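Local coordinates for protein nucleotidyltransferase (Thermus thermophilus HB8, PDB 1WWP) that probably serves as a small all-helical substrate-binding partner of a nucleotidyltransferase, its exact substrate unknown, at residues 43-46 with 50-53; 81-86 with 97-102. One frame throughout, in Å; residues are numbered along the deposited sequence.

Contact 1 of 2, residues 43-46 with 50-53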
loop_
_atom_site.group_PDB
_atom_site.type_symbol
_atom_site.label_atom_id
_atom_site.label_comp_id
_atom_site.label_asym_id
_atom_site.label_seq_id
_atom_site.Cartn_x
_atom_site.Cartn_y
_atom_site.Cartn_z
ATOM N N ALA A 43 8.423 17.433 -8.850
ATOM C CA ALA A 43 8.240 18.885 -8.727
ATOM C C ALA A 43 9.560 19.613 -8.860
ATOM O O ALA A 43 9.642 20.678 -9.476
ATOM C CB ALA A 43 7.608 19.225 -7.377
ATOM N N TYR A 44 10.606 19.040 -8.275
ATOM C CA TYR A 44 11.917 19.657 -8.342
ATOM C C TYR A 44 12.420 19.683 -9.796
ATOM O O TYR A 44 12.938 20.690 -10.272
ATOM C CB TYR A 44 12.908 18.871 -7.494
ATOM C CG TYR A 44 14.313 19.426 -7.534
ATOM C CD1 TYR A 44 14.698 20.458 -6.686
ATOM C CD2 TYR A 44 15.255 18.925 -8.430
ATOM C CE1 TYR A 44 15.982 20.975 -6.722
ATOM C CE2 TYR A 44 16.544 19.437 -8.476
ATOM C CZ TYR A 44 16.901 20.462 -7.617
ATOM O OH TYR A 44 18.181 20.974 -7.645
ATOM N N LEU A 45 12.308 18.551 -10.477
ATOM C CA LEU A 45 12.768 18.463 -11.860
ATOM C C LEU A 45 11.973 19.457 -12.714
ATOM O O LEU A 45 12.517 20.100 -13.604
ATOM C CB LEU A 45 12.584 17.031 -12.373
ATOM C CG LEU A 45 13.625 16.035 -11.844
ATOM C CD1 LEU A 45 13.140 14.625 -12.065
ATOM C CD2 LEU A 45 14.983 16.286 -12.525
ATOM N N ARG A 46 10.691 19.596 -12.406
ATOM C CA ARG A 46 9.836 20.513 -13.142
ATOM C C ARG A 46 10.251 21.966 -12.947
ATOM O O ARG A 46 10.537 22.672 -13.910
ATOM C CB ARG A 46 8.382 20.341 -12.699
ATOM C CG ARG A 46 7.376 21.154 -13.515
ATOM C CD ARG A 46 5.950 20.807 -13.127
ATOM N NE ARG A 46 4.977 21.641 -13.823
ATOM C CZ ARG A 46 3.659 21.547 -13.663
ATOM N NH1 ARG A 46 3.149 20.647 -12.831
ATOM N NH2 ARG A 46 2.848 22.361 -14.329
ATOM N N GLY A 50 13.182 22.098 -15.568
ATOM C CA GLY A 50 12.304 22.282 -16.703
ATOM C C GLY A 50 12.100 20.937 -17.369
ATOM O O GLY A 50 11.769 20.856 -18.554
ATOM N N LEU A 51 12.341 19.874 -16.606
ATOM C CA LEU A 51 12.165 18.525 -17.108
ATOM C C LEU A 51 10.888 17.938 -16.522
ATOM O O LEU A 51 10.659 17.998 -15.316
ATOM C CB LEU A 51 13.367 17.648 -16.742
ATOM C CG LEU A 51 14.722 18.011 -17.362
ATOM C CD1 LEU A 51 15.784 17.041 -16.848
ATOM C CD2 LEU A 51 14.634 17.946 -18.881
ATOM N N GLU A 52 10.062 17.356 -17.380
ATOM C CA GLU A 52 8.798 16.781 -16.952
ATOM C C GLU A 52 8.759 15.250 -16.989
ATOM O O GLU A 52 8.991 14.630 -18.033
ATOM C CB GLU A 52 7.686 17.318 -17.844
ATOM C CG GLU A 52 7.823 18.788 -18.180
ATOM C CD GLU A 52 7.101 19.671 -17.194
ATOM O OE1 GLU A 52 6.258 19.141 -16.436
ATOM O OE2 GLU A 52 7.365 20.896 -17.190
ATOM N N GLY A 53 8.453 14.645 -15.846
ATOM C CA GLY A 53 8.358 13.199 -15.764
ATOM C C GLY A 53 6.975 12.887 -15.239
ATOM O O GLY A 53 6.497 13.575 -14.335
#
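A glycine C-cap closes helix 20-49, with Gly-50 and Leu-51 folding back against the carbonyl ends of Leu-45 and Arg-46. Gly-50 N still points back as in a helix; beyond it the positive phi of Gly-50, 81°, turns the chain out of its spiral and brings the next amide, Leu-51 N, back to the helix end. The firmer bond runs from Leu-51 N to Leu-45 O at 3.0 Å; its N-H is fairly straight (157°), yet the donor stands above the carbonyl plane. Gly-50 N divides a weaker grip between two oxygens, Leu-45 O at 2.9 Å and Arg-46 O at 3.2 Å, both strongly bent. Leu-45 O thus receives two amides. Leu-51 O lies over the start of the Leu-45 side chain, 3.6 Å from its CB, and approaches Arg-46 CA in a C-H...O contact. Leu-45 CD2 and Leu-51 CD1 come no closer than 4.5 Å, and both side chains also lean on helix 56-66, Leu-45 on Val-59 and Leu-62, Leu-51 on Glu-65 and Val-66. On the outer side, the Arg-46 chain is extended, with CG anti to the backbone N (chi1 -174°), and runs across the carboxylate of Glu-52. Glu-52 OE2 sits 3.7 Å from Arg-46 CG, while Glu-52 OE1 lies 3.8 Å from Arg-46 NE, well out of the guanidinium plane. This long salt bridge therefore works through charge alone. The positive-phi glycine, whose amide reaches back, weakly, five residues to Leu-45 O, is characteristic of an alpha-L C-cap, here turning one helix toward the next.

Contact 2 of 2, residues 81-86 with 97-102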
loop_
_atom_site.group_PDB
_atom_site.type_symbol
_atom_site.label_atom_id
_atom_site.label_comp_id
_atom_site.label_asym_id
_atom_site.label_seq_id
_atom_site.Cartn_x
_atom_site.Cartn_y
_atom_site.Cartn_z
ATOM N N VAL A 81 10.949 1.295 -6.917
ATOM C CA VAL A 81 9.657 1.342 -7.598
ATOM C C VAL A 81 9.098 -0.072 -7.741
ATOM O O VAL A 81 7.916 -0.303 -7.501
ATOM C CB VAL A 81 9.759 2.023 -8.982
ATOM C CG1 VAL A 81 8.408 1.914 -9.746
ATOM C CG2 VAL A 81 10.106 3.495 -8.803
ATOM N N ASP A 82 9.940 -1.034 -8.100
ATOM C CA ASP A 82 9.442 -2.400 -8.236
ATOM C C ASP A 82 8.974 -2.982 -6.888
ATOM O O ASP A 82 7.949 -3.658 -6.824
ATOM C CB ASP A 82 10.500 -3.294 -8.900
ATOM C CG ASP A 82 10.662 -2.997 -10.401
ATOM O OD1 ASP A 82 9.668 -2.574 -11.047
ATOM O OD2 ASP A 82 11.774 -3.202 -10.940
ATOM N N ASP A 83 9.701 -2.713 -5.810
ATOM C CA ASP A 83 9.281 -3.198 -4.495
ATOM C C ASP A 83 7.955 -2.551 -4.092
ATOM O O ASP A 83 7.142 -3.145 -3.376
ATOM C CB ASP A 83 10.331 -2.875 -3.443
ATOM C CG ASP A 83 11.441 -3.885 -3.422
ATOM O OD1 ASP A 83 12.385 -3.704 -2.625
ATOM O OD2 ASP A 83 11.363 -4.863 -4.205
ATOM N N ARG A 84 7.750 -1.327 -4.563
ATOM C CA ARG A 84 6.531 -0.598 -4.283
ATOM C C ARG A 84 5.354 -1.348 -4.932
ATOM O O ARG A 84 4.248 -1.382 -4.398
ATOM C CB ARG A 84 6.659 0.825 -4.833
ATOM C CG ARG A 84 5.400 1.661 -4.692
ATOM C CD ARG A 84 5.029 1.876 -3.235
ATOM N NE ARG A 84 3.722 2.504 -3.108
ATOM C CZ ARG A 84 2.578 1.831 -3.075
ATOM N NH1 ARG A 84 2.584 0.505 -3.158
ATOM N NH2 ARG A 84 1.429 2.480 -2.943
ATOM N N SER A 85 5.596 -1.975 -6.079
ATOM C CA SER A 85 4.524 -2.709 -6.738
ATOM C C SER A 85 4.279 -4.049 -6.055
ATOM O O SER A 85 3.287 -4.706 -6.316
ATOM C CB SER A 85 4.842 -2.919 -8.229
ATOM O OG SER A 85 5.995 -3.728 -8.399
ATOM N N LEU A 86 5.176 -4.464 -5.165
ATOM C CA LEU A 86 4.983 -5.734 -4.473
ATOM C C LEU A 86 4.422 -5.631 -3.047
ATOM O O LEU A 86 4.037 -6.639 -2.460
ATOM C CB LEU A 86 6.296 -6.507 -4.424
ATOM C CG LEU A 86 6.761 -7.216 -5.694
ATOM C CD1 LEU A 86 8.191 -7.676 -5.520
ATOM C CD2 LEU A 86 5.839 -8.393 -5.972
ATOM N N ARG A 97 9.438 -10.067 4.488
ATOM C CA ARG A 97 10.764 -10.056 5.101
ATOM C C ARG A 97 11.798 -9.569 4.091
ATOM O O ARG A 97 12.720 -8.834 4.446
ATOM C CB ARG A 97 11.138 -11.458 5.599
ATOM C CG ARG A 97 10.393 -11.892 6.863
ATOM C CD ARG A 97 10.684 -13.350 7.206
ATOM N NE ARG A 97 10.191 -13.722 8.529
ATOM C CZ ARG A 97 10.705 -13.274 9.672
ATOM N NH1 ARG A 97 11.730 -12.432 9.655
ATOM N NH2 ARG A 97 10.197 -13.671 10.832
ATOM N N ALA A 98 11.637 -9.982 2.834
ATOM C CA ALA A 98 12.543 -9.575 1.755
ATOM C C ALA A 98 12.446 -8.064 1.478
ATOM O O ALA A 98 13.457 -7.410 1.222
ATOM C CB ALA A 98 12.231 -10.364 0.485
ATOM N N ILE A 99 11.234 -7.509 1.517
ATOM C CA ILE A 99 11.081 -6.064 1.301
ATOM C C ILE A 99 11.723 -5.344 2.487
ATOM O O ILE A 99 12.488 -4.390 2.317
ATOM C CB ILE A 99 9.591 -5.618 1.245
ATOM C CG1 ILE A 99 8.863 -6.283 0.078
ATOM C CG2 ILE A 99 9.514 -4.102 1.077
ATOM C CD1 ILE A 99 9.376 -5.858 -1.267
ATOM N N PHE A 100 11.418 -5.811 3.693
ATOM C CA PHE A 100 11.955 -5.189 4.898
ATOM C C PHE A 100 13.478 -5.121 4.897
ATOM O O PHE A 100 14.056 -4.170 5.420
ATOM C CB PHE A 100 11.494 -5.935 6.154
ATOM C CG PHE A 100 11.927 -5.273 7.430
ATOM C CD1 PHE A 100 11.291 -4.116 7.878
ATOM C CD2 PHE A 100 13.017 -5.758 8.143
ATOM C CE1 PHE A 100 11.737 -3.450 9.011
ATOM C CE2 PHE A 100 13.472 -5.096 9.283
ATOM C CZ PHE A 100 12.834 -3.939 9.718
ATOM N N ARG A 101 14.126 -6.126 4.314
ATOM C CA ARG A 101 15.587 -6.157 4.263
ATOM C C ARG A 101 16.154 -5.036 3.399
ATOM O O ARG A 101 17.308 -4.632 3.568
ATOM C CB ARG A 101 16.085 -7.498 3.718
ATOM C CG ARG A 101 15.763 -8.708 4.586
ATOM C CD ARG A 101 16.430 -9.970 4.037
ATOM N NE ARG A 101 16.046 -10.234 2.651
ATOM C CZ ARG A 101 16.520 -11.236 1.918
ATOM N NH1 ARG A 101 17.404 -12.080 2.434
ATOM N NH2 ARG A 101 16.104 -11.396 0.667
ATOM N N ARG A 102 15.348 -4.525 2.479
ATOM C CA ARG A 102 15.818 -3.461 1.613
ATOM C C ARG A 102 15.511 -2.072 2.148
ATOM O O ARG A 102 16.149 -1.100 1.748
ATOM C CB ARG A 102 15.202 -3.623 0.230
ATOM C CG ARG A 102 15.519 -4.963 -0.424
ATOM C CD ARG A 102 14.375 -5.439 -1.302
ATOM N NE ARG A 102 14.505 -6.855 -1.629
ATOM C CZ ARG A 102 13.606 -7.559 -2.313
ATOM N NH1 ARG A 102 12.497 -6.978 -2.749
ATOM N NH2 ARG A 102 13.821 -8.848 -2.564
#
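Helices 71-86 and 93-116 run roughly antiparallel here, their short segments 147° apart with axes 10.9 Å from each other at closest approach, and Asp-83 faces Ile-99 where the backbones are nearest. Across this gap the carboxylate of Asp-83 meets the guanidinium of Arg-102 in a salt bridge made by a single nitrogen. Arg-102 NH1 is forked between both oxygens: it lies 2.8 Å from Asp-83 OD2 with a bent N-H (115°), and 3.3 Å from Asp-83 OD1 along a much straighter line. Each bond is weak taken singly. The carboxylate sits at the guanidinium edge, and the two planes are only 18° apart. With CG of Arg-102 anti to its carbonyl carbon and a bend at chi2, the chain heads back toward Ala-98, whose O lies over one guanidinium face, offset toward the rim, at too poor an angle for a hydrogen bond. Tyr-106 OH, farther along helix 93-116, also bonds Asp-83 OD1, so two side chains of that helix hold this buried carboxylate and should stabilise its negative charge. Beside the ion pair, Ile-99 runs past Asp-83 in the opposite direction, its CD1 3.6 Å from Asp-83 CG, and the same methyl approaches Leu-86 CB at 4.5 Å. A partly buried salt bridge flanked by an aliphatic side chain thus ties two antiparallel neighbours of a helical bundle.

Contact 1 closes before contact 2 opens, and the two lie on opposite sides of the chain's centre, their own centres 26 Å apart and their nearest atoms about 12 Å apart without touching. Contact 1 is local, shaping the turn from helix 20-49 into helix 56-66 at the surface; contact 2 pairs helices 71-86 and 93-116 deeper in the chain. They share no segment, but helix 20-49 carries contact 1 and, farther back along its length, borders contact 2 through Glu-35, which makes a salt bridge with Arg-84. Both belong to one all-helical bundle, consistent with the four-helix substrate-binding domains of the wider nucleotidyltransferase clan. Arg-84 also packs on Val-88 of the second subunit.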